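Local coordinates for uncharacterized protein (Legionella longbeachae NSW150, PDB 4JZA) that probably dephosphorylates the 3-position of phosphatidylinositol 3-phosphate, acting as a phosphoinositide phosphatase that would alter lipid signals in the infected host, at residues E111-A114 with L115-C119; L671-E674 with K675-L678; A125-L128 with L129-E133; Y57-I60 with D61-F65. All coordinates share one frame; numbering follows the deposited sequence.

Contact 1 (E111-A114 with L115-C119); sequences ELIA and LNWGC
Ile-113 and Trp-117 meet where helix 95-116 ends in a Schellman motif. CG2 of Ile-113 reaches CE3 of the indole at 4.0 Å. The two side chains run at a slant to one another, and CG2 lies anti to the backbone N while CG1 lies beside it (chi1 -68°). The carbonyl O of Ile-113 also sits at the edge of the indole, in its plane, as well as accepting the Trp-117 amide at 2.9 Å. On one face of the ring, OD1 of Asn-116 stands 3.6 Å above the plane, nearer the rim than the middle. Beyond this first shell, the indole meets the ring of Tyr-63, their planes almost parallel, and meets Phe-65 edge-to-face, so the helix end is built into an aromatic cluster with the end of helix 41-62. The backbone positions these groups. Gly-118 takes positive phi, its N returns to Leu-115 O at 3.3 Å, and the chain then turns away. At the other end of the segment, Glu-111 sends OE2 to the amide of Leu-672. The outer bond of the motif runs from Cys-119 N to Ala-114 O at 2.9 Å, in the carbonyl plane and on a lone pair.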
ATOM      1  N   GLU A 111       7.890  -0.460 -15.340  1.00 44.85           N
ATOM      2  CA  GLU A 111       7.788  -0.650 -16.762  1.00 49.53           C
ATOM      3  C   GLU A 111       8.106  -2.140 -17.063  1.00 48.65           C
ATOM      4  O   GLU A 111       7.408  -2.803 -17.833  1.00 45.61           O
ATOM      5  CB  GLU A 111       8.652   0.425 -17.470  1.00 55.64           C
ATOM      6  CG  GLU A 111       9.660  -0.031 -18.489  1.00 67.42           C
ATOM      7  CD  GLU A 111      10.503   1.102 -19.122  1.00 75.79           C
ATOM      8  OE1 GLU A 111      11.495   1.589 -18.466  1.00 61.77           O
ATOM      9  OE2 GLU A 111      10.199   1.422 -20.329  1.00 75.59           O
ATOM     10  N   LEU A 112       9.145  -2.658 -16.417  1.00 44.90           N
ATOM     11  CA  LEU A 112       9.479  -4.067 -16.487  1.00 42.15           C
ATOM     12  C   LEU A 112       8.319  -4.951 -16.039  1.00 41.03           C
ATOM     13  O   LEU A 112       8.048  -5.977 -16.639  1.00 39.36           O
ATOM     14  CB  LEU A 112      10.698  -4.335 -15.630  1.00 42.53           C
ATOM     15  CG  LEU A 112      11.100  -5.773 -15.596  1.00 44.92           C
ATOM     16  CD1 LEU A 112      11.350  -6.175 -17.033  1.00 51.37           C
ATOM     17  CD2 LEU A 112      12.353  -5.962 -14.820  1.00 43.84           C
ATOM     18  N   ILE A 113       7.621  -4.537 -14.991  1.00 42.32           N
ATOM     19  CA  ILE A 113       6.411  -5.222 -14.546  1.00 42.02           C
ATOM     20  C   ILE A 113       5.287  -5.133 -15.571  1.00 43.40           C
ATOM     21  O   ILE A 113       4.673  -6.126 -15.899  1.00 42.92           O
ATOM     22  CB  ILE A 113       5.954  -4.690 -13.190  1.00 44.20           C
ATOM     23  CG1 ILE A 113       6.973  -5.091 -12.125  1.00 44.71           C
ATOM     24  CG2 ILE A 113       4.574  -5.215 -12.816  1.00 44.40           C
ATOM     25  CD1 ILE A 113       6.850  -4.281 -10.856  1.00 44.65           C
ATOM     26  N   ALA A 114       5.033  -3.966 -16.136  1.00 45.29           N
ATOM     27  CA  ALA A 114       3.958  -3.883 -17.118  1.00 43.00           C
ATOM     28  C   ALA A 114       4.225  -4.786 -18.325  1.00 42.25           C
ATOM     29  O   ALA A 114       3.293  -5.390 -18.870  1.00 41.52           O
ATOM     30  CB  ALA A 114       3.773  -2.466 -17.574  1.00 45.46           C
ATOM     31  N   LEU A 115       5.484  -4.815 -18.770  1.00 43.50           N
ATOM     32  CA  LEU A 115       5.973  -5.703 -19.833  1.00 40.69           C
ATOM     33  C   LEU A 115       5.847  -7.177 -19.478  1.00 45.23           C
ATOM     34  O   LEU A 115       5.126  -7.904 -20.144  1.00 43.72           O
ATOM     35  CB  LEU A 115       7.441  -5.457 -20.112  1.00 42.36           C
ATOM     36  CG  LEU A 115       8.061  -6.421 -21.147  1.00 44.88           C
ATOM     37  CD1 LEU A 115       7.312  -6.321 -22.469  1.00 42.80           C
ATOM     38  CD2 LEU A 115       9.529  -6.121 -21.361  1.00 45.40           C
ATOM     39  N   ASN A 116       6.561  -7.645 -18.460  1.00 50.05           N
ATOM     40  CA  ASN A 116       6.501  -9.067 -18.149  1.00 54.52           C
ATOM     41  C   ASN A 116       5.109  -9.598 -17.681  1.00 50.02           C
ATOM     42  O   ASN A 116       4.767 -10.757 -17.924  1.00 52.18           O
ATOM     43  CB  ASN A 116       7.571  -9.455 -17.141  1.00 62.64           C
ATOM     44  CG  ASN A 116       7.639 -10.972 -16.900  1.00 71.11           C
ATOM     45  OD1 ASN A 116       7.312 -11.473 -15.808  1.00 69.88           O
ATOM     46  ND2 ASN A 116       8.068 -11.711 -17.928  1.00 82.40           N
ATOM     47  N   TRP A 117       4.293  -8.779 -17.053  1.00 45.07           N
ATOM     48  CA  TRP A 117       2.979  -9.252 -16.594  1.00 44.99           C
ATOM     49  C   TRP A 117       1.873  -8.854 -17.574  1.00 48.41           C
ATOM     50  O   TRP A 117       0.715  -9.205 -17.382  1.00 46.73           O
ATOM     51  CB  TRP A 117       2.659  -8.738 -15.167  1.00 44.69           C
ATOM     52  CG  TRP A 117       3.184  -9.654 -14.076  1.00 42.50           C
ATOM     53  CD1 TRP A 117       2.499 -10.662 -13.448  1.00 42.89           C
ATOM     54  CD2 TRP A 117       4.506  -9.665 -13.530  1.00 39.26           C
ATOM     55  NE1 TRP A 117       3.327 -11.298 -12.547  1.00 45.42           N
ATOM     56  CE2 TRP A 117       4.568 -10.714 -12.595  1.00 41.00           C
ATOM     57  CE3 TRP A 117       5.641  -8.911 -13.765  1.00 38.05           C
ATOM     58  CZ2 TRP A 117       5.704 -10.990 -11.859  1.00 39.98           C
ATOM     59  CZ3 TRP A 117       6.777  -9.203 -13.065  1.00 40.50           C
ATOM     60  CH2 TRP A 117       6.802 -10.233 -12.101  1.00 39.91           C
ATOM     61  N   GLY A 118       2.235  -8.121 -18.624  1.00 49.72           N
ATOM     62  CA  GLY A 118       1.293  -7.794 -19.685  1.00 51.17           C
ATOM     63  C   GLY A 118       0.130  -6.966 -19.198  1.00 49.89           C
ATOM     64  O   GLY A 118      -1.010  -7.287 -19.481  1.00 52.18           O
ATOM     65  N   CYS A 119       0.447  -5.890 -18.495  1.00 46.79           N
ATOM     66  CA  CYS A 119      -0.541  -5.031 -17.904  1.00 49.00           C
ATOM     67  C   CYS A 119      -1.095  -4.104 -18.964  1.00 54.67           C
ATOM     68  O   CYS A 119      -0.328  -3.374 -19.588  1.00 56.28           O
ATOM     69  CB  CYS A 119       0.105  -4.186 -16.797  1.00 46.95           C
ATOM     70  SG  CYS A 119       0.750  -5.092 -15.333  1.00 50.32           S
TER

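Contact 2 (L671-E674 with K675-L678); sequences LLPE and KKLL
Lys-676 lies alongside Pro-673, the two side chains pointing the same way, and its aliphatic stem can be followed outward from the start of helix 676-702. CB rests 3.8 Å from the carbonyl O of Pro-673 and also near CD of that proline ring. CG, anti to the backbone N (chi1 171°), moves on to CD2 of Leu-672, 4.1 Å away. CD touches two neighbours, Leu-672 CD2 and Pro-673 CD, each at 4.1 Å. The extended chain goes on through CE toward its amino end, NZ, and the lysine side chain also touches Glu-754 and Gln-758 of helix 748-761. Leu-672 is crossed at about a right angle by this lysine and also by Leu-677, which its other branch, CD1, meets through Leu-677 CD1 at 4.1 Å. Leu-677 in turn packs on Leu-115 of helix 95-116, which places this turn against that helix.

Pro-673 O accepts two hydrogen bonds. It takes the amide of Lys-676 at 3.2 Å, in a straight bond (166° at the hydrogen) whose donor stands 51° out of the carbonyl plane. A water donates to the same oxygen at 2.8 Å and, more weakly, accepts from Leu-677 N at 3.3 Å. Amides of the first helical turn are thus met by a backbone carbonyl and a bridging water. The arrangement is a beta turn, Pro-673 to Lys-676, leading into a helix N-terminus with Lys-675 at the N-cap.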
ATOM      1  N   LEU A 671       9.276   6.372 -18.902  1.00 75.39           N
ATOM      2  CA  LEU A 671       9.175   5.080 -19.609  1.00 81.15           C
ATOM      3  C   LEU A 671       9.980   5.065 -20.932  1.00 77.28           C
ATOM      4  O   LEU A 671      10.088   6.083 -21.625  1.00 74.91           O
ATOM      5  CB  LEU A 671       7.701   4.749 -19.845  1.00 84.66           C
ATOM      6  CG  LEU A 671       6.845   4.799 -18.555  1.00 86.76           C
ATOM      7  CD1 LEU A 671       5.360   4.670 -18.876  1.00 87.24           C
ATOM      8  CD2 LEU A 671       7.286   3.712 -17.592  1.00 82.06           C
ATOM      9  N   LEU A 672      10.606   3.928 -21.232  1.00 71.14           N
ATOM     10  CA  LEU A 672      11.332   3.756 -22.485  1.00 67.04           C
ATOM     11  C   LEU A 672      10.302   3.587 -23.610  1.00 63.17           C
ATOM     12  O   LEU A 672       9.207   3.067 -23.357  1.00 66.83           O
ATOM     13  CB  LEU A 672      12.266   2.529 -22.423  1.00 69.71           C
ATOM     14  CG  LEU A 672      13.530   2.663 -21.560  1.00 72.08           C
ATOM     15  CD1 LEU A 672      13.904   1.334 -20.919  1.00 76.79           C
ATOM     16  CD2 LEU A 672      14.720   3.222 -22.322  1.00 71.60           C
ATOM     17  N   PRO A 673      10.641   4.016 -24.849  1.00 64.66           N
ATOM     18  CA  PRO A 673       9.786   3.906 -26.075  1.00 67.82           C
ATOM     19  C   PRO A 673       9.189   2.503 -26.459  1.00 70.66           C
ATOM     20  O   PRO A 673       9.513   1.499 -25.814  1.00 76.47           O
ATOM     21  CB  PRO A 673      10.738   4.401 -27.197  1.00 71.16           C
ATOM     22  CG  PRO A 673      11.797   5.220 -26.525  1.00 67.23           C
ATOM     23  CD  PRO A 673      11.965   4.619 -25.159  1.00 66.71           C
ATOM     24  N   GLU A 674       8.430   2.436 -27.565  1.00 78.06           N
ATOM     25  CA  GLU A 674       7.494   1.300 -27.875  1.00 83.20           C
ATOM     26  C   GLU A 674       7.992  -0.108 -27.508  1.00 79.54           C
ATOM     27  O   GLU A 674       7.370  -0.759 -26.660  1.00 83.55           O
ATOM     28  CB  GLU A 674       6.971   1.298 -29.343  1.00 82.84           C
ATOM     29  CG  GLU A 674       6.546   2.672 -29.860  1.00 92.22           C
ATOM     30  CD  GLU A 674       5.509   2.649 -30.985  1.00 97.74           C
ATOM     31  OE1 GLU A 674       4.430   2.055 -30.847  1.00 93.53           O
ATOM     32  OE2 GLU A 674       5.743   3.278 -32.027  1.00105.55           O
ATOM     33  N   LYS A 675       9.092  -0.581 -28.097  1.00 61.33           N
ATOM     34  CA  LYS A 675       9.553  -1.907 -27.748  1.00 54.78           C
ATOM     35  C   LYS A 675      10.958  -1.934 -27.191  1.00 49.18           C
ATOM     36  O   LYS A 675      11.579  -2.968 -27.113  1.00 48.62           O
ATOM     37  CB  LYS A 675       9.493  -2.747 -28.984  1.00 61.32           C
ATOM     38  CG  LYS A 675       8.083  -3.035 -29.444  1.00 68.47           C
ATOM     39  CD  LYS A 675       7.460  -4.216 -28.719  1.00 72.55           C
ATOM     40  CE  LYS A 675       6.393  -4.859 -29.619  1.00 85.92           C
ATOM     41  NZ  LYS A 675       5.663  -6.011 -29.001  1.00 88.05           N
ATOM     42  N   LYS A 676      11.470  -0.797 -26.789  1.00 49.44           N
ATOM     43  CA  LYS A 676      12.889  -0.679 -26.565  1.00 50.50           C
ATOM     44  C   LYS A 676      13.396  -1.568 -25.442  1.00 45.88           C
ATOM     45  O   LYS A 676      14.535  -2.033 -25.492  1.00 48.80           O
ATOM     46  CB  LYS A 676      13.234   0.781 -26.294  1.00 56.93           C
ATOM     47  CG  LYS A 676      14.677   1.027 -25.836  1.00 69.28           C
ATOM     48  CD  LYS A 676      15.204   2.399 -26.267  1.00 77.47           C
ATOM     49  CE  LYS A 676      16.715   2.501 -26.107  1.00 82.42           C
ATOM     50  NZ  LYS A 676      17.128   3.895 -26.419  1.00 84.72           N
ATOM     51  N   LEU A 677      12.568  -1.771 -24.429  1.00 40.59           N
ATOM     52  CA  LEU A 677      12.954  -2.484 -23.217  1.00 42.68           C
ATOM     53  C   LEU A 677      13.026  -3.986 -23.481  1.00 43.57           C
ATOM     54  O   LEU A 677      13.996  -4.661 -23.082  1.00 46.69           O
ATOM     55  CB  LEU A 677      11.964  -2.174 -22.049  1.00 41.27           C
ATOM     56  CG  LEU A 677      12.141  -2.972 -20.737  1.00 42.51           C
ATOM     57  CD1 LEU A 677      13.447  -2.659 -19.986  1.00 41.39           C
ATOM     58  CD2 LEU A 677      10.945  -2.802 -19.829  1.00 39.83           C
ATOM     59  N   LEU A 678      11.983  -4.493 -24.139  1.00 42.45           N
ATOM     60  CA  LEU A 678      11.902  -5.881 -24.588  1.00 40.04           C
ATOM     61  C   LEU A 678      13.108  -6.268 -25.428  1.00 39.69           C
ATOM     62  O   LEU A 678      13.649  -7.329 -25.236  1.00 40.69           O
ATOM     63  CB  LEU A 678      10.634  -6.095 -25.401  1.00 38.65           C
ATOM     64  CG  LEU A 678      10.458  -7.505 -25.977  1.00 40.99           C
ATOM     65  CD1 LEU A 678      10.282  -8.554 -24.929  1.00 40.05           C
ATOM     66  CD2 LEU A 678       9.285  -7.592 -26.911  1.00 42.33           C
TER
HETATM   67  O   HOH W   1       9.752  -0.218 -23.642  1.00 35.98           O

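Contact 3 (A125-L128 with L129-E133)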
ATOM      1  N   ALA A 125       0.543  -2.050 -12.907  1.00 41.59           N
ATOM      2  CA  ALA A 125       1.902  -2.388 -12.588  1.00 41.49           C
ATOM      3  C   ALA A 125       2.346  -1.678 -11.329  1.00 42.55           C
ATOM      4  O   ALA A 125       3.140  -2.203 -10.560  1.00 41.94           O
ATOM      5  CB  ALA A 125       2.822  -2.041 -13.724  1.00 40.55           C
ATOM      6  N   VAL A 126       1.834  -0.479 -11.127  1.00 44.90           N
ATOM      7  CA  VAL A 126       2.167   0.290  -9.957  1.00 44.28           C
ATOM      8  C   VAL A 126       1.614  -0.437  -8.752  1.00 47.84           C
ATOM      9  O   VAL A 126       2.328  -0.664  -7.786  1.00 47.68           O
ATOM     10  CB  VAL A 126       1.632   1.720 -10.108  1.00 44.88           C
ATOM     11  CG1 VAL A 126       1.489   2.409  -8.761  1.00 47.80           C
ATOM     12  CG2 VAL A 126       2.556   2.508 -11.048  1.00 43.48           C
ATOM     13  N   GLU A 127       0.352  -0.844  -8.830  1.00 49.73           N
ATOM     14  CA  GLU A 127      -0.308  -1.481  -7.710  1.00 45.39           C
ATOM     15  C   GLU A 127       0.304  -2.820  -7.393  1.00 43.94           C
ATOM     16  O   GLU A 127       0.352  -3.229  -6.235  1.00 45.21           O
ATOM     17  CB  GLU A 127      -1.787  -1.610  -7.978  1.00 48.49           C
ATOM     18  CG  GLU A 127      -2.442  -0.239  -8.053  1.00 59.16           C
ATOM     19  CD  GLU A 127      -3.807  -0.218  -8.761  1.00 70.05           C
ATOM     20  OE1 GLU A 127      -4.264  -1.272  -9.273  1.00 70.47           O
ATOM     21  OE2 GLU A 127      -4.420   0.887  -8.806  1.00 70.09           O
ATOM     22  N   LEU A 128       0.766  -3.530  -8.401  1.00 43.06           N
ATOM     23  CA  LEU A 128       1.457  -4.809  -8.142  1.00 41.02           C
ATOM     24  C   LEU A 128       2.722  -4.649  -7.280  1.00 39.19           C
ATOM     25  O   LEU A 128       2.869  -5.343  -6.255  1.00 36.57           O
ATOM     26  CB  LEU A 128       1.841  -5.509  -9.431  1.00 37.63           C
ATOM     27  CG  LEU A 128       0.721  -6.187 -10.173  1.00 36.65           C
ATOM     28  CD1 LEU A 128       1.238  -6.684 -11.515  1.00 37.01           C
ATOM     29  CD2 LEU A 128       0.137  -7.346  -9.398  1.00 37.60           C
ATOM     30  N   LEU A 129       3.602  -3.723  -7.672  1.00 35.15           N
ATOM     31  CA  LEU A 129       4.787  -3.385  -6.846  1.00 34.22           C
ATOM     32  C   LEU A 129       4.454  -2.878  -5.404  1.00 34.51           C
ATOM     33  O   LEU A 129       5.021  -3.319  -4.405  1.00 33.15           O
ATOM     34  CB  LEU A 129       5.609  -2.320  -7.558  1.00 33.16           C
ATOM     35  CG  LEU A 129       6.988  -2.016  -6.965  1.00 33.24           C
ATOM     36  CD1 LEU A 129       7.830  -3.249  -6.842  1.00 33.46           C
ATOM     37  CD2 LEU A 129       7.732  -0.950  -7.754  1.00 32.09           C
ATOM     38  N   ASN A 130       3.502  -1.954  -5.327  1.00 35.64           N
ATOM     39  CA  ASN A 130       3.133  -1.276  -4.102  1.00 33.54           C
ATOM     40  C   ASN A 130       2.646  -2.278  -3.116  1.00 32.91           C
ATOM     41  O   ASN A 130       3.028  -2.251  -1.963  1.00 34.97           O
ATOM     42  CB  ASN A 130       2.045  -0.250  -4.390  1.00 34.59           C
ATOM     43  CG  ASN A 130       1.713   0.610  -3.181  1.00 34.81           C
ATOM     44  OD1 ASN A 130       2.582   1.275  -2.626  1.00 32.49           O
ATOM     45  ND2 ASN A 130       0.437   0.605  -2.782  1.00 35.30           N
ATOM     46  N   GLU A 131       1.812  -3.192  -3.595  1.00 35.63           N
ATOM     47  CA  GLU A 131       1.161  -4.255  -2.747  1.00 33.56           C
ATOM     48  C   GLU A 131       2.084  -5.416  -2.481  1.00 32.40           C
ATOM     49  O   GLU A 131       2.093  -5.961  -1.383  1.00 34.58           O
ATOM     50  CB  GLU A 131      -0.217  -4.703  -3.323  1.00 32.73           C
ATOM     51  CG  GLU A 131      -1.255  -3.584  -3.239  1.00 33.07           C
ATOM     52  CD  GLU A 131      -2.497  -3.778  -4.079  1.00 35.56           C
ATOM     53  OE1 GLU A 131      -3.174  -4.826  -4.031  1.00 39.73           O
ATOM     54  OE2 GLU A 131      -2.855  -2.864  -4.806  1.00 41.75           O
ATOM     55  N   ALA A 132       2.910  -5.774  -3.439  1.00 33.63           N
ATOM     56  CA  ALA A 132       3.974  -6.741  -3.139  1.00 36.10           C
ATOM     57  C   ALA A 132       4.879  -6.254  -2.024  1.00 34.40           C
ATOM     58  O   ALA A 132       5.250  -7.013  -1.181  1.00 35.25           O
ATOM     59  CB  ALA A 132       4.805  -7.076  -4.376  1.00 37.67           C
ATOM     60  N   GLU A 133       5.214  -4.984  -1.983  1.00 36.77           N
ATOM     61  CA  GLU A 133       6.057  -4.514  -0.897  1.00 39.19           C
ATOM     62  C   GLU A 133       5.378  -4.690   0.469  1.00 38.58           C
ATOM     63  O   GLU A 133       6.016  -5.039   1.440  1.00 39.98           O
ATOM     64  CB  GLU A 133       6.399  -3.049  -1.089  1.00 43.21           C
ATOM     65  CG  GLU A 133       7.490  -2.583  -0.138  1.00 46.64           C
ATOM     66  CD  GLU A 133       7.583  -1.072   0.018  1.00 47.79           C
ATOM     67  OE1 GLU A 133       8.659  -0.674   0.479  1.00 46.43           O
ATOM     68  OE2 GLU A 133       6.628  -0.301  -0.296  1.00 44.88           O
TER
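Glu-127 and Glu-131, one turn apart on helix 122-140, run side by side and point the same way. OE2 of Glu-131 comes to 3.6 Å from Glu-127 CB, an approach made possible because Glu-131 CG lies beside its own backbone N (chi1 -67°) and the extended chain then runs alongside the Glu-127 carbonyl oxygen. The carboxylates are turned 36° from each other, and Glu-127 OE1 stays 4.9 Å from Glu-131 OE2. Each acid has its own partner: Glu-127 OE2 pairs with Lys-123, whereas Glu-131 OE1 accepts from Gln-317 and His-316.

The backbone is satisfied in ordinary alpha-helical fashion. Leu-129 N reaches Ala-125 O at 3.3 Å in an almost straight bond, Asn-130 N reaches Val-126 O at 3.0 Å, and Ala-132 N reaches Leu-128 O at 2.8 Å. Glu-131 N completes the set on Glu-127 O. On the buried side, Asn-130 OD1 accepts from Arg-341 and from the amide of Val-656. Glu-133 divides its carboxylate, OE1 going to Arg-48 and Ser-51 and OE2 to Arg-341.

Lys-123 would therefore offset the charge of Glu-127, and Arg-48 and Arg-341 that of Glu-133, while Glu-131 is met by hydrogen-bond donors. The salt bridges would be expected to favour ionised carboxylates on Glu-127 and Glu-133, even though most of 125-133 is buried.

Contact 4 (Y57-I60 with D61-F65); sequences YFLI and DAYPF
Leu-59 and Tyr-63 pack side by side at the end of helix 41-62, with CD1 of the leucine 3.9 Å from Tyr-63 CB and close to CD2 of the ring. Two further apolar pairs flank them. Ala-62 CB approaches Phe-58 CE1 at 3.9 Å, while Ile-60 CG1, anti to the backbone N (chi1 -161°), comes to 4.4 Å from Phe-65 CE1. Outward from this centre, Phe-58 also meets His-323 edge-to-face and leans on Ala-132 and Tyr-135 of helix 122-140.

The hydrogen-bonding pattern changes as the helix gives out. Asp-61 N bonds to Tyr-57 O at 3.0 Å. Ala-62 N makes only weak bonds, to Phe-58 O and Leu-59 O. The latter oxygen is gripped more firmly by Tyr-63 N at 2.8 Å, and Tyr-63 is where helical angles are lost. At the polar edge, Asp-61 sets OD1 3.7 Å from Ile-60 CG2 and forms a salt bridge with Lys-78, and Tyr-57 OH bonds to Asp-82. Helix 74-87 is thus met in two ways, by apolar packing of Ile-60 on Leu-77 and by the charge of Asp-61 and the hydroxyl of Tyr-57.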
ATOM      1  N   TYR A  57      11.254  -8.814  -6.053  1.00 43.16           N
ATOM      2  CA  TYR A  57      11.508 -10.210  -5.799  1.00 43.68           C
ATOM      3  C   TYR A  57      10.301 -10.893  -5.193  1.00 44.98           C
ATOM      4  O   TYR A  57       9.947 -11.988  -5.620  1.00 49.68           O
ATOM      5  CB  TYR A  57      12.729 -10.423  -4.913  1.00 42.99           C
ATOM      6  CG  TYR A  57      14.009 -10.415  -5.694  1.00 43.21           C
ATOM      7  CD1 TYR A  57      14.447  -9.263  -6.315  1.00 42.04           C
ATOM      8  CD2 TYR A  57      14.771 -11.571  -5.836  1.00 45.07           C
ATOM      9  CE1 TYR A  57      15.628  -9.237  -7.036  1.00 43.41           C
ATOM     10  CE2 TYR A  57      15.959 -11.564  -6.558  1.00 46.21           C
ATOM     11  CZ  TYR A  57      16.390 -10.385  -7.149  1.00 46.44           C
ATOM     12  OH  TYR A  57      17.583 -10.346  -7.868  1.00 48.93           O
ATOM     13  N   PHE A  58       9.632 -10.265  -4.237  1.00 41.89           N
ATOM     14  CA  PHE A  58       8.434 -10.888  -3.714  1.00 39.12           C
ATOM     15  C   PHE A  58       7.441 -11.155  -4.829  1.00 39.84           C
ATOM     16  O   PHE A  58       6.765 -12.190  -4.867  1.00 42.21           O
ATOM     17  CB  PHE A  58       7.776  -9.982  -2.708  1.00 39.26           C
ATOM     18  CG  PHE A  58       6.641 -10.624  -1.976  1.00 37.17           C
ATOM     19  CD1 PHE A  58       5.371 -10.561  -2.482  1.00 35.12           C
ATOM     20  CD2 PHE A  58       6.858 -11.262  -0.774  1.00 37.75           C
ATOM     21  CE1 PHE A  58       4.341 -11.145  -1.836  1.00 34.13           C
ATOM     22  CE2 PHE A  58       5.824 -11.856  -0.103  1.00 37.28           C
ATOM     23  CZ  PHE A  58       4.565 -11.792  -0.637  1.00 37.37           C
ATOM     24  N   LEU A  59       7.318 -10.192  -5.719  1.00 40.32           N
ATOM     25  CA  LEU A  59       6.314 -10.226  -6.781  1.00 41.67           C
ATOM     26  C   LEU A  59       6.578 -11.389  -7.701  1.00 44.21           C
ATOM     27  O   LEU A  59       5.669 -12.154  -8.052  1.00 42.37           O
ATOM     28  CB  LEU A  59       6.345  -8.894  -7.540  1.00 39.81           C
ATOM     29  CG  LEU A  59       5.429  -8.749  -8.735  1.00 41.23           C
ATOM     30  CD1 LEU A  59       3.961  -8.908  -8.397  1.00 40.96           C
ATOM     31  CD2 LEU A  59       5.711  -7.409  -9.396  1.00 40.24           C
ATOM     32  N   ILE A  60       7.838 -11.537  -8.088  1.00 48.36           N
ATOM     33  CA  ILE A  60       8.185 -12.524  -9.093  1.00 51.73           C
ATOM     34  C   ILE A  60       8.126 -13.940  -8.532  1.00 52.27           C
ATOM     35  O   ILE A  60       7.757 -14.874  -9.249  1.00 53.48           O
ATOM     36  CB  ILE A  60       9.519 -12.201  -9.797  1.00 53.14           C
ATOM     37  CG1 ILE A  60       9.617 -12.968 -11.116  1.00 58.88           C
ATOM     38  CG2 ILE A  60      10.706 -12.485  -8.906  1.00 52.11           C
ATOM     39  CD1 ILE A  60      10.588 -12.348 -12.110  1.00 63.85           C
ATOM     40  N   ASP A  61       8.462 -14.089  -7.258  1.00 48.57           N
ATOM     41  CA  ASP A  61       8.356 -15.370  -6.585  1.00 46.23           C
ATOM     42  C   ASP A  61       6.874 -15.711  -6.261  1.00 47.36           C
ATOM     43  O   ASP A  61       6.521 -16.852  -6.173  1.00 46.38           O
ATOM     44  CB  ASP A  61       9.220 -15.387  -5.297  1.00 47.48           C
ATOM     45  CG  ASP A  61      10.748 -15.311  -5.581  1.00 48.49           C
ATOM     46  OD1 ASP A  61      11.159 -15.481  -6.746  1.00 48.24           O
ATOM     47  OD2 ASP A  61      11.536 -15.058  -4.648  1.00 46.45           O
ATOM     48  N   ALA A  62       5.993 -14.738  -6.096  1.00 49.89           N
ATOM     49  CA  ALA A  62       4.629 -15.018  -5.599  1.00 44.29           C
ATOM     50  C   ALA A  62       3.590 -15.030  -6.689  1.00 45.58           C
ATOM     51  O   ALA A  62       2.637 -15.780  -6.610  1.00 45.86           O
ATOM     52  CB  ALA A  62       4.240 -13.980  -4.576  1.00 43.19           C
ATOM     53  N   TYR A  63       3.754 -14.174  -7.696  1.00 48.37           N
ATOM     54  CA  TYR A  63       2.698 -13.957  -8.657  1.00 52.65           C
ATOM     55  C   TYR A  63       3.091 -14.534 -10.042  1.00 56.36           C
ATOM     56  O   TYR A  63       4.016 -14.042 -10.693  1.00 53.12           O
ATOM     57  CB  TYR A  63       2.290 -12.468  -8.666  1.00 48.84           C
ATOM     58  CG  TYR A  63       0.991 -12.141  -9.384  1.00 49.21           C
ATOM     59  CD1 TYR A  63      -0.144 -12.936  -9.231  1.00 49.92           C
ATOM     60  CD2 TYR A  63       0.884 -11.016 -10.215  1.00 54.28           C
ATOM     61  CE1 TYR A  63      -1.328 -12.657  -9.909  1.00 51.32           C
ATOM     62  CE2 TYR A  63      -0.313 -10.719 -10.908  1.00 53.36           C
ATOM     63  CZ  TYR A  63      -1.413 -11.549 -10.746  1.00 52.67           C
ATOM     64  OH  TYR A  63      -2.616 -11.319 -11.381  1.00 46.05           O
ATOM     65  N   PRO A  64       2.379 -15.607 -10.483  1.00 64.89           N
ATOM     66  CA  PRO A  64       2.624 -16.149 -11.823  1.00 68.12           C
ATOM     67  C   PRO A  64       2.298 -15.184 -12.959  1.00 66.49           C
ATOM     68  O   PRO A  64       1.227 -14.562 -12.967  1.00 75.99           O
ATOM     69  CB  PRO A  64       1.657 -17.343 -11.904  1.00 68.37           C
ATOM     70  CG  PRO A  64       0.545 -16.981 -10.986  1.00 68.06           C
ATOM     71  CD  PRO A  64       1.272 -16.342  -9.827  1.00 64.36           C
ATOM     72  N   PHE A  65       3.212 -15.092 -13.920  1.00 67.35           N
ATOM     73  CA  PHE A  65       2.959 -14.429 -15.192  1.00 67.26           C
ATOM     74  C   PHE A  65       2.859 -15.513 -16.241  1.00 69.06           C
ATOM     75  O   PHE A  65       3.681 -16.419 -16.260  1.00 71.91           O
ATOM     76  CB  PHE A  65       4.074 -13.452 -15.536  1.00 67.85           C
ATOM     77  CG  PHE A  65       5.443 -14.063 -15.589  1.00 70.90           C
ATOM     78  CD1 PHE A  65       6.145 -14.347 -14.426  1.00 76.23           C
ATOM     79  CD2 PHE A  65       6.052 -14.288 -16.794  1.00 76.36           C
ATOM     80  CE1 PHE A  65       7.420 -14.882 -14.477  1.00 82.31           C
ATOM     81  CE2 PHE A  65       7.332 -14.806 -16.854  1.00 83.24           C
ATOM     82  CZ  PHE A  65       8.016 -15.110 -15.696  1.00 84.69           C
TER

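How the contacts relate
Contact 3 lies deepest, its centre about 8 Å from the centre of the chain, and contact 2 is a surface contact; contacts 1 and 4 are partly buried. Contacts 1, 3 and 4 lie on helices 95-116, 122-140 and 41-62, which pack on one another: Ile-113 packs on Ala-125 and Leu-59, and Leu-128 on Tyr-63. Contact 2 reaches this group only through contact 1, by a hydrogen bond and by packing of Leu-677 and Leu-671 on Glu-111, and its nearest atoms are about 8 Å from contact 3. The chemistry follows position: apolar and aromatic groups at the two helix ends, carboxylates matched by donors mid-helix, and a water-assisted helix start at the surface.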